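Local coordinates for protein lipoxygenase (Cyanothece sp., PDB 5EK8) that probably inserts molecular oxygen into polyunsaturated fatty acids as a 9R-lipoxygenase, using a non-heme iron centre, at residues 614-617 with 618-622. Sequence-based numbering, arbitrary orientation.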
loop_
_atom_site.group_PDB
_atom_site.type_symbol
_atom_site.label_atom_id
_atom_site.label_comp_id
_atom_site.label_asym_id
_atom_site.label_seq_id
_atom_site.Cartn_x
_atom_site.Cartn_y
_atom_site.Cartn_z
ATOM N N GLN A 614 -17.649 8.809 5.174
ATOM C CA GLN A 614 -16.490 9.566 4.699
ATOM C C GLN A 614 -15.597 9.980 5.859
ATOM O O GLN A 614 -14.420 9.577 5.944
ATOM C CB GLN A 614 -16.934 10.810 3.923
ATOM C CG GLN A 614 -15.789 11.751 3.540
ATOM C CD GLN A 614 -16.278 13.032 2.874
ATOM O OE1 GLN A 614 -17.403 13.095 2.378
ATOM N NE2 GLN A 614 -15.434 14.061 2.867
ATOM N N VAL A 615 -16.168 10.775 6.764
ATOM C CA VAL A 615 -15.401 11.283 7.899
ATOM C C VAL A 615 -14.850 10.142 8.761
ATOM O O VAL A 615 -13.689 10.169 9.188
ATOM C CB VAL A 615 -16.249 12.223 8.767
ATOM C CG1 VAL A 615 -15.392 12.846 9.865
ATOM C CG2 VAL A 615 -16.885 13.300 7.898
ATOM N N TYR A 616 -15.683 9.134 8.993
ATOM C CA TYR A 616 -15.287 7.968 9.775
ATOM C C TYR A 616 -14.042 7.297 9.208
ATOM O O TYR A 616 -13.044 7.132 9.911
ATOM C CB TYR A 616 -16.431 6.957 9.845
ATOM C CG TYR A 616 -16.052 5.640 10.482
ATOM C CD1 TYR A 616 -15.869 5.538 11.853
ATOM C CD2 TYR A 616 -15.886 4.494 9.711
ATOM C CE1 TYR A 616 -15.524 4.339 12.435
ATOM C CE2 TYR A 616 -15.545 3.286 10.287
ATOM C CZ TYR A 616 -15.362 3.216 11.650
ATOM O OH TYR A 616 -15.020 2.023 12.241
ATOM N N ILE A 617 -14.105 6.925 7.934
ATOM C CA ILE A 617 -13.006 6.220 7.293
ATOM C C ILE A 617 -11.742 7.064 7.268
ATOM O O ILE A 617 -10.661 6.555 7.562
ATOM C CB ILE A 617 -13.363 5.794 5.851
ATOM C CG1 ILE A 617 -14.400 4.673 5.873
ATOM C CG2 ILE A 617 -12.126 5.308 5.108
ATOM C CD1 ILE A 617 -13.909 3.421 6.566
ATOM N N PHE A 618 -11.858 8.345 6.926
ATOM C CA PHE A 618 -10.655 9.178 6.875
ATOM C C PHE A 618 -9.990 9.269 8.251
ATOM O O PHE A 618 -8.768 9.077 8.388
ATOM C CB PHE A 618 -10.980 10.575 6.351
ATOM C CG PHE A 618 -11.271 10.614 4.886
ATOM C CD1 PHE A 618 -10.798 9.620 4.047
ATOM C CD2 PHE A 618 -12.016 11.642 4.344
ATOM C CE1 PHE A 618 -11.067 9.647 2.692
ATOM C CE2 PHE A 618 -12.287 11.680 2.986
ATOM C CZ PHE A 618 -11.813 10.680 2.160
ATOM N N SER A 619 -10.810 9.534 9.266
ATOM C CA SER A 619 -10.337 9.680 10.641
ATOM C C SER A 619 -9.711 8.396 11.180
ATOM O O SER A 619 -8.730 8.436 11.926
ATOM C CB SER A 619 -11.489 10.114 11.540
ATOM O OG SER A 619 -12.213 11.174 10.938
ATOM N N VAL A 620 -10.283 7.259 10.799
ATOM C CA VAL A 620 -9.736 5.961 11.181
ATOM C C VAL A 620 -8.393 5.714 10.500
ATOM O O VAL A 620 -7.397 5.412 11.161
ATOM C CB VAL A 620 -10.704 4.807 10.826
ATOM C CG1 VAL A 620 -9.953 3.482 10.703
ATOM C CG2 VAL A 620 -11.819 4.707 11.857
ATOM N N LEU A 621 -8.375 5.857 9.178
ATOM C CA LEU A 621 -7.196 5.548 8.377
ATOM C C LEU A 621 -5.993 6.411 8.741
ATOM O O LEU A 621 -4.860 5.929 8.730
ATOM C CB LEU A 621 -7.508 5.695 6.885
ATOM C CG LEU A 621 -8.405 4.627 6.252
ATOM C CD1 LEU A 621 -8.433 4.777 4.732
ATOM C CD2 LEU A 621 -7.956 3.228 6.655
ATOM N N ASN A 622 -6.216 7.683 9.057
ATOM C CA ASN A 622 -5.085 8.510 9.462
ATOM C C ASN A 622 -4.864 8.462 10.981
ATOM O O ASN A 622 -3.807 8.859 11.472
ATOM C CB ASN A 622 -5.268 9.953 8.964
ATOM C CG ASN A 622 -5.655 10.929 10.076
ATOM O OD1 ASN A 622 -6.618 10.714 10.820
ATOM N ND2 ASN A 622 -4.900 12.019 10.182
#
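Phe-618 leans back along its helix onto Gln-614, one turn earlier. Its CB sits 3.6 Å from Gln-614 O, and its CG lies about as near, because chi1 (-73°) sets CG beside the backbone N, whose N-H is bonded to that same oxygen. Farther out, CD2 passes from that oxygen to Gln-614 CG, which CE2 meets at 3.5 Å; the Gln-614 amide is turned 74° from the ring plane, and its NE2 is hydrogen-bonded to Gly-581 O and Asn-587 O. The Phe-618 side chain also touches Leu-351 and Glu-355 of helix 337-377. The same i to i+4 spacing governs the other pairs in this part of helix 608-623 of the lipoxygenase fold. Replacing Phe-618 by an alanine would probably leave Gln-614 CG without its ring neighbour and open a gap toward Leu-351 and Glu-355. Ser-619 OG and N both donate to Val-615 O, from opposite faces of its carbonyl plane. On another side, Val-620 CG2 makes a CH-pi contact over the Tyr-616 ring, 4.0 Å from its centroid, while Tyr-616 OH hydrogen-bonds Thr-202. Ile-617 CG2 lies alongside Leu-621 CD1 at 3.7 Å, and the Leu-621 side chain neighbours the iron ligands Ile-668 and His-359, bordering the metal site.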